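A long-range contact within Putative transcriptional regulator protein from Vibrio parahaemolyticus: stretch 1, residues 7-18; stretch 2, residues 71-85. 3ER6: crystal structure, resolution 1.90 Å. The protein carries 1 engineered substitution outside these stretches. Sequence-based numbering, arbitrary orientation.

Stretch 1 (7-18) KNLRVVALAPTG
Stretch 2 (71-85) SFDFTNILIIGSIGD

Alternate residues of stretch 1 supply both N and O to a backbone ladder, as parallel pairing requires: Ile-79 N to Val-12 O, 2.8 Å; Leu-14 N to Ile-79 O, 2.8 Å; Gly-81 N to Leu-14 O, 2.8 Å; Val-12 N to Ile-77 O, 3.0 Å; and Ile-77 N to Arg-10 O, 3.2 Å. Their N-H...O angles run from 148° to 168°. Before Ile-77 the backbone leaves the strand, with Asn-76 at -75/-46, and a side chain continues the pattern. Asn-76 (chi1 m, chi2 97°) points toward stretch 1 and places OD1 2.8 Å from Arg-10 N, at 162°.

These bonds define two parallel strands, 9-14 and 77-80, whose axes approach to 4.7 Å with 16° between their N-to-C directions. The register pairs Val-11 with Ile-77, Val-12 with Leu-78, Ala-13 with Ile-79 and Leu-14 with Ile-80, at CA-CA separations of 4.5 to 5.1 Å, and phi/psi stay extended, for example -109/130 at Val-12 and -127/137 at Ile-77.

Arg-10, t,t,m with chi4 155°, donates from NH1 to Phe-74 O at 3.0 Å and 157°; that oxygen lies near the guanidinium plane, while Phe-72 CD1 lies over one face. Water 1 accepts from Asp-73 N at 2.9 Å and, weakly, from Arg-10 NH1 at 3.2 Å.

Packing divides by sheet face. On one, Val-11 (t) sets CG2 3.8 Å from Ile-77 CD1 and CG1 3.9 Å from Ile-79 CD1; both isoleucines are m,t. On the other, Val-12 (t) puts CG2 3.8 Å from the centroid of the Phe-72 ring (chi1 m, chi2 -75°), 17° off its normal, a CH-pi contact. Leu-78 (t,p) brings CD1 4.2 Å from Val-12 CG1. Beyond the strands, Pro-16 CB meets Ile-83 CG2 at 3.7 Å, and water 2 bridges Thr-17 N, 3.0 Å, to Ser-82 O, 2.7 Å.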

ATOM      1  N   LYS A   7     -10.420 -18.132 -18.417  1.00 49.01           N
ATOM      2  CA  LYS A   7     -11.735 -18.272 -17.693  1.00 48.74           C
ATOM      3  C   LYS A   7     -11.650 -17.829 -16.227  1.00 48.15           C
ATOM      4  O   LYS A   7     -12.516 -17.094 -15.731  1.00 48.19           O
ATOM      5  CB  LYS A   7     -12.184 -19.730 -17.684  1.00 48.69           C
ATOM      6  N   ASN A   8     -10.641 -18.346 -15.525  1.00 47.03           N
ATOM      7  CA  ASN A   8     -10.425 -18.002 -14.117  1.00 46.26           C
ATOM      8  C   ASN A   8      -8.933 -17.797 -13.870  1.00 43.37           C
ATOM      9  O   ASN A   8      -8.107 -18.362 -14.597  1.00 42.83           O
ATOM     10  CB  ASN A   8     -11.023 -19.049 -13.163  1.00 47.48           C
ATOM     11  CG  ASN A   8     -12.422 -18.643 -12.635  1.00 52.28           C
ATOM     12  OD1 ASN A   8     -13.421 -18.799 -13.340  1.00 54.41           O
ATOM     13  ND2 ASN A   8     -12.490 -18.138 -11.367  1.00 54.41           N
ATOM     14  N   LEU A   9      -8.599 -16.910 -12.929  1.00 39.56           N
ATOM     15  CA  LEU A   9      -7.205 -16.633 -12.570  1.00 37.38           C
ATOM     16  C   LEU A   9      -7.193 -16.516 -11.071  1.00 35.57           C
ATOM     17  O   LEU A   9      -8.104 -15.943 -10.468  1.00 35.02           O
ATOM     18  CB  LEU A   9      -6.721 -15.316 -13.169  1.00 38.63           C
ATOM     19  CG  LEU A   9      -6.557 -15.299 -14.684  1.00 40.95           C
ATOM     20  CD1 LEU A   9      -6.102 -13.891 -15.114  1.00 46.68           C
ATOM     21  CD2 LEU A   9      -5.573 -16.381 -15.131  1.00 44.10           C
ATOM     22  N   ARG A  10      -6.184 -17.092 -10.467  1.00 33.63           N
ATOM     23  CA  ARG A  10      -6.050 -17.063  -9.025  1.00 32.04           C
ATOM     24  C   ARG A  10      -4.767 -16.370  -8.598  1.00 30.75           C
ATOM     25  O   ARG A  10      -3.689 -16.696  -9.108  1.00 28.66           O
ATOM     26  CB  ARG A  10      -6.013 -18.484  -8.477  1.00 31.02           C
ATOM     27  CG  ARG A  10      -5.775 -18.496  -6.958  1.00 31.36           C
ATOM     28  CD  ARG A  10      -5.756 -19.961  -6.448  1.00 34.57           C
ATOM     29  NE  ARG A  10      -7.119 -20.523  -6.480  1.00 32.93           N
ATOM     30  CZ  ARG A  10      -7.404 -21.834  -6.571  1.00 37.55           C
ATOM     31  NH1 ARG A  10      -6.413 -22.727  -6.635  1.00 34.89           N
ATOM     32  NH2 ARG A  10      -8.689 -22.254  -6.585  1.00 37.50           N
ATOM     33  N   VAL A  11      -4.889 -15.435  -7.657  1.00 28.73           N
ATOM     34  CA  VAL A  11      -3.698 -14.862  -7.030  1.00 27.99           C
ATOM     35  C   VAL A  11      -3.702 -15.245  -5.557  1.00 27.01           C
ATOM     36  O   VAL A  11      -4.732 -15.073  -4.886  1.00 28.19           O
ATOM     37  CB  VAL A  11      -3.676 -13.309  -7.140  1.00 28.23           C
ATOM     38  CG1 VAL A  11      -2.380 -12.747  -6.447  1.00 24.29           C
ATOM     39  CG2 VAL A  11      -3.773 -12.862  -8.663  1.00 28.66           C
ATOM     40  N   VAL A  12      -2.615 -15.831  -5.080  1.00 26.06           N
ATOM     41  CA  VAL A  12      -2.473 -16.045  -3.619  1.00 26.89           C
ATOM     42  C   VAL A  12      -1.370 -15.060  -3.155  1.00 27.12           C
ATOM     43  O   VAL A  12      -0.298 -14.934  -3.804  1.00 27.00           O
ATOM     44  CB  VAL A  12      -2.112 -17.525  -3.276  1.00 27.54           C
ATOM     45  CG1 VAL A  12      -1.905 -17.686  -1.755  1.00 25.09           C
ATOM     46  CG2 VAL A  12      -3.245 -18.499  -3.812  1.00 25.96           C
ATOM     47  N   ALA A  13      -1.665 -14.297  -2.109  1.00 26.81           N
ATOM     48  CA  ALA A  13      -0.707 -13.309  -1.601  1.00 26.70           C
ATOM     49  C   ALA A  13      -0.325 -13.653  -0.166  1.00 27.93           C
ATOM     50  O   ALA A  13      -1.124 -13.520   0.769  1.00 28.50           O
ATOM     51  CB  ALA A  13      -1.343 -11.890  -1.663  1.00 28.03           C
ATOM     52  N   LEU A  14       0.899 -14.124   0.017  1.00 26.11           N
ATOM     53  CA  LEU A  14       1.424 -14.424   1.319  1.00 27.49           C
ATOM     54  C   LEU A  14       1.987 -13.158   1.960  1.00 26.85           C
ATOM     55  O   LEU A  14       2.925 -12.533   1.412  1.00 26.50           O
ATOM     56  CB  LEU A  14       2.549 -15.452   1.174  1.00 27.23           C
ATOM     57  CG  LEU A  14       3.319 -15.806   2.440  1.00 27.35           C
ATOM     58  CD1 LEU A  14       2.382 -16.589   3.453  1.00 28.45           C
ATOM     59  CD2 LEU A  14       4.528 -16.602   2.023  1.00 28.91           C
ATOM     60  N   ALA A  15       1.427 -12.810   3.133  1.00 27.82           N
ATOM     61  CA  ALA A  15       1.838 -11.613   3.901  1.00 26.80           C
ATOM     62  C   ALA A  15       2.534 -12.114   5.145  1.00 26.79           C
ATOM     63  O   ALA A  15       1.896 -12.569   6.100  1.00 26.80           O
ATOM     64  CB  ALA A  15       0.554 -10.735   4.249  1.00 28.12           C
ATOM     65  N   PRO A  16       3.866 -12.146   5.117  1.00 25.92           N
ATOM     66  CA  PRO A  16       4.560 -12.717   6.239  1.00 27.79           C
ATOM     67  C   PRO A  16       4.488 -11.954   7.581  1.00 29.75           C
ATOM     68  O   PRO A  16       4.661 -12.570   8.607  1.00 30.44           O
ATOM     69  CB  PRO A  16       6.005 -12.793   5.753  1.00 28.87           C
ATOM     70  CG  PRO A  16       5.848 -13.070   4.231  1.00 26.85           C
ATOM     71  CD  PRO A  16       4.696 -12.053   3.896  1.00 24.86           C
ATOM     72  N   THR A  17       4.253 -10.647   7.573  1.00 29.37           N
ATOM     73  CA  THR A  17       4.252  -9.865   8.821  1.00 28.63           C
ATOM     74  C   THR A  17       3.327  -8.659   8.772  1.00 27.78           C
ATOM     75  O   THR A  17       3.320  -7.910   7.776  1.00 26.84           O
ATOM     76  CB  THR A  17       5.708  -9.401   9.225  1.00 28.46           C
ATOM     77  OG1 THR A  17       5.642  -8.535  10.381  1.00 29.34           O
ATOM     78  CG2 THR A  17       6.363  -8.647   8.150  1.00 29.74           C
ATOM     79  N   GLY A  18       2.589  -8.413   9.865  1.00 28.52           N
ATOM     80  CA  GLY A  18       1.751  -7.236   9.940  1.00 28.01           C
ATOM     81  C   GLY A  18       2.555  -5.944  10.119  1.00 27.81           C
ATOM     82  O   GLY A  18       2.026  -4.862  10.002  1.00 29.64           O
ATOM     83  N   SER A  71      -4.475 -24.784   1.636  1.00 33.65           N
ATOM     84  CA  SER A  71      -5.576 -25.124   0.715  1.00 33.96           C
ATOM     85  C   SER A  71      -5.268 -24.882  -0.762  1.00 33.99           C
ATOM     86  O   SER A  71      -6.094 -25.195  -1.614  1.00 33.68           O
ATOM     87  CB  SER A  71      -6.846 -24.336   1.073  1.00 34.17           C
ATOM     88  OG  SER A  71      -7.218 -24.586   2.411  1.00 37.84           O
ATOM     89  N   PHE A  72      -4.114 -24.308  -1.078  1.00 33.72           N
ATOM     90  CA  PHE A  72      -3.796 -23.967  -2.455  1.00 35.60           C
ATOM     91  C   PHE A  72      -2.731 -24.899  -3.018  1.00 36.80           C
ATOM     92  O   PHE A  72      -1.587 -24.824  -2.636  1.00 39.16           O
ATOM     93  CB  PHE A  72      -3.397 -22.467  -2.577  1.00 34.42           C
ATOM     94  CG  PHE A  72      -4.497 -21.531  -2.125  1.00 32.05           C
ATOM     95  CD1 PHE A  72      -5.600 -21.303  -2.918  1.00 29.31           C
ATOM     96  CD2 PHE A  72      -4.441 -20.908  -0.890  1.00 30.93           C
ATOM     97  CE1 PHE A  72      -6.657 -20.502  -2.496  1.00 35.79           C
ATOM     98  CE2 PHE A  72      -5.459 -20.080  -0.463  1.00 31.16           C
ATOM     99  CZ  PHE A  72      -6.583 -19.866  -1.235  1.00 30.94           C
ATOM    100  N   ASP A  73      -3.125 -25.841  -3.867  1.00 39.28           N
ATOM    101  CA  ASP A  73      -2.151 -26.688  -4.576  1.00 40.07           C
ATOM    102  C   ASP A  73      -1.680 -26.059  -5.841  1.00 39.25           C
ATOM    103  O   ASP A  73      -0.606 -26.407  -6.334  1.00 39.01           O
ATOM    104  CB  ASP A  73      -2.782 -28.015  -5.001  1.00 41.83           C
ATOM    105  CG  ASP A  73      -2.913 -28.966  -3.873  1.00 46.10           C
ATOM    106  OD1 ASP A  73      -2.151 -28.810  -2.861  1.00 49.48           O
ATOM    107  OD2 ASP A  73      -3.783 -29.875  -4.012  1.00 53.71           O
ATOM    108  N   PHE A  74      -2.505 -25.156  -6.377  1.00 38.56           N
ATOM    109  CA  PHE A  74      -2.254 -24.465  -7.659  1.00 39.39           C
ATOM    110  C   PHE A  74      -2.535 -22.970  -7.498  1.00 37.55           C
ATOM    111  O   PHE A  74      -3.404 -22.600  -6.734  1.00 37.71           O
ATOM    112  CB  PHE A  74      -3.184 -25.049  -8.764  1.00 40.67           C
ATOM    113  CG  PHE A  74      -3.459 -24.096  -9.929  1.00 44.34           C
ATOM    114  CD1 PHE A  74      -2.704 -24.161 -11.103  1.00 46.17           C
ATOM    115  CD2 PHE A  74      -4.463 -23.129  -9.835  1.00 46.86           C
ATOM    116  CE1 PHE A  74      -2.926 -23.273 -12.161  1.00 46.71           C
ATOM    117  CE2 PHE A  74      -4.713 -22.261 -10.877  1.00 49.28           C
ATOM    118  CZ  PHE A  74      -3.944 -22.333 -12.058  1.00 47.33           C
ATOM    119  N   THR A  75      -1.809 -22.126  -8.217  1.00 35.36           N
ATOM    120  CA  THR A  75      -2.211 -20.707  -8.383  1.00 33.33           C
ATOM    121  C   THR A  75      -1.488 -20.172  -9.624  1.00 32.35           C
ATOM    122  O   THR A  75      -0.412 -20.644  -9.957  1.00 32.58           O
ATOM    123  CB  THR A  75      -1.823 -19.826  -7.126  1.00 32.90           C
ATOM    124  OG1 THR A  75      -2.376 -18.498  -7.247  1.00 29.89           O
ATOM    125  CG2 THR A  75      -0.252 -19.732  -6.922  1.00 32.42           C
ATOM    126  N   ASN A  76      -2.064 -19.178 -10.289  1.00 31.40           N
ATOM    127  CA  ASN A  76      -1.440 -18.580 -11.455  1.00 30.67           C
ATOM    128  C   ASN A  76      -0.310 -17.690 -10.979  1.00 30.61           C
ATOM    129  O   ASN A  76       0.779 -17.689 -11.571  1.00 30.14           O
ATOM    130  CB  ASN A  76      -2.459 -17.765 -12.254  1.00 28.59           C
ATOM    131  CG  ASN A  76      -3.610 -18.622 -12.765  1.00 32.45           C
ATOM    132  OD1 ASN A  76      -4.687 -18.683 -12.162  1.00 33.44           O
ATOM    133  ND2 ASN A  76      -3.379 -19.290 -13.891  1.00 33.56           N
ATOM    134  N   ILE A  77      -0.617 -16.883  -9.943  1.00 30.55           N
ATOM    135  CA  ILE A  77       0.376 -15.949  -9.360  1.00 29.00           C
ATOM    136  C   ILE A  77       0.471 -16.172  -7.845  1.00 29.09           C
ATOM    137  O   ILE A  77      -0.558 -16.360  -7.181  1.00 28.36           O
ATOM    138  CB  ILE A  77      -0.020 -14.490  -9.581  1.00 28.63           C
ATOM    139  CG1 ILE A  77      -0.159 -14.183 -11.095  1.00 29.15           C
ATOM    140  CG2 ILE A  77       1.000 -13.562  -8.937  1.00 28.74           C
ATOM    141  CD1 ILE A  77      -1.094 -12.907 -11.336  1.00 32.33           C
ATOM    142  N   LEU A  78       1.711 -16.177  -7.325  1.00 29.29           N
ATOM    143  CA  LEU A  78       1.939 -16.123  -5.882  1.00 29.43           C
ATOM    144  C   LEU A  78       2.680 -14.825  -5.598  1.00 29.11           C
ATOM    145  O   LEU A  78       3.727 -14.594  -6.198  1.00 30.32           O
ATOM    146  CB  LEU A  78       2.731 -17.347  -5.364  1.00 28.54           C
ATOM    147  CG  LEU A  78       3.242 -17.271  -3.896  1.00 30.57           C
ATOM    148  CD1 LEU A  78       2.111 -17.411  -2.836  1.00 25.65           C
ATOM    149  CD2 LEU A  78       4.374 -18.290  -3.556  1.00 30.41           C
ATOM    150  N   ILE A  79       2.165 -13.984  -4.693  1.00 27.38           N
ATOM    151  CA  ILE A  79       2.932 -12.821  -4.232  1.00 28.06           C
ATOM    152  C   ILE A  79       3.512 -13.118  -2.851  1.00 27.94           C
ATOM    153  O   ILE A  79       2.813 -13.595  -1.951  1.00 28.18           O
ATOM    154  CB  ILE A  79       2.049 -11.548  -4.162  1.00 27.02           C
ATOM    155  CG1 ILE A  79       1.347 -11.376  -5.493  1.00 28.94           C
ATOM    156  CG2 ILE A  79       2.898 -10.275  -3.761  1.00 26.98           C
ATOM    157  CD1 ILE A  79       0.389 -10.241  -5.510  1.00 29.01           C
ATOM    158  N   ILE A  80       4.802 -12.874  -2.705  1.00 26.30           N
ATOM    159  CA  ILE A  80       5.427 -13.022  -1.426  1.00 26.39           C
ATOM    160  C   ILE A  80       5.751 -11.629  -0.956  1.00 26.43           C
ATOM    161  O   ILE A  80       6.615 -10.915  -1.541  1.00 25.91           O
ATOM    162  CB  ILE A  80       6.713 -13.849  -1.522  1.00 25.78           C
ATOM    163  CG1 ILE A  80       6.412 -15.260  -2.109  1.00 28.66           C
ATOM    164  CG2 ILE A  80       7.458 -13.865  -0.196  1.00 23.64           C
ATOM    165  CD1 ILE A  80       7.745 -15.979  -2.475  1.00 32.94           C
ATOM    166  N   GLY A  81       5.042 -11.199   0.090  1.00 26.69           N
ATOM    167  CA  GLY A  81       5.299  -9.836   0.630  1.00 25.32           C
ATOM    168  C   GLY A  81       6.541  -9.689   1.517  1.00 27.50           C
ATOM    169  O   GLY A  81       7.333 -10.623   1.701  1.00 26.44           O
ATOM    170  N   SER A  82       6.675  -8.495   2.119  1.00 26.25           N
ATOM    171  CA  SER A  82       7.739  -8.155   3.050  1.00 28.45           C
ATOM    172  C   SER A  82       7.881  -9.119   4.217  1.00 29.31           C
ATOM    173  O   SER A  82       6.895  -9.624   4.792  1.00 28.66           O
ATOM    174  CB  SER A  82       7.506  -6.736   3.611  1.00 27.67           C
ATOM    175  OG  SER A  82       8.639  -6.343   4.347  1.00 31.03           O
ATOM    176  N   ILE A  83       9.136  -9.374   4.586  1.00 29.60           N
ATOM    177  CA  ILE A  83       9.385 -10.109   5.809  1.00 29.69           C
ATOM    178  C   ILE A  83       9.930  -9.204   6.887  1.00 30.39           C
ATOM    179  O   ILE A  83      10.376  -9.680   7.936  1.00 32.03           O
ATOM    180  CB  ILE A  83      10.291 -11.401   5.582  1.00 30.69           C
ATOM    181  CG1 ILE A  83      11.690 -11.053   4.999  1.00 29.08           C
ATOM    182  CG2 ILE A  83       9.578 -12.426   4.683  1.00 29.18           C
ATOM    183  CD1 ILE A  83      12.713 -12.305   5.076  1.00 27.61           C
ATOM    184  N   GLY A  84       9.897  -7.898   6.630  1.00 30.54           N
ATOM    185  CA  GLY A  84      10.546  -6.916   7.532  1.00 33.00           C
ATOM    186  C   GLY A  84      12.069  -7.114   7.532  1.00 33.58           C
ATOM    187  O   GLY A  84      12.657  -7.333   6.494  1.00 33.36           O
ATOM    188  N   ASP A  85      12.683  -7.090   8.696  1.00 33.61           N
ATOM    189  CA  ASP A  85      14.112  -7.258   8.779  1.00 35.36           C
ATOM    190  C   ASP A  85      14.455  -8.722   8.676  1.00 33.39           C
ATOM    191  O   ASP A  85      14.148  -9.519   9.583  1.00 33.70           O
ATOM    192  CB  ASP A  85      14.632  -6.697  10.099  1.00 35.87           C
ATOM    193  CG  ASP A  85      16.156  -6.836  10.250  1.00 37.99           C
ATOM    194  OD1 ASP A  85      16.889  -7.427   9.410  1.00 36.78           O
ATOM    195  OD2 ASP A  85      16.624  -6.334  11.281  1.00 44.78           O
TER
HETATM  196  O   HOH W   1      -5.619 -25.516  -5.269  1.00 47.70           O
HETATM  197  O   HOH W   2       4.235  -9.093   5.029  1.00 27.32           O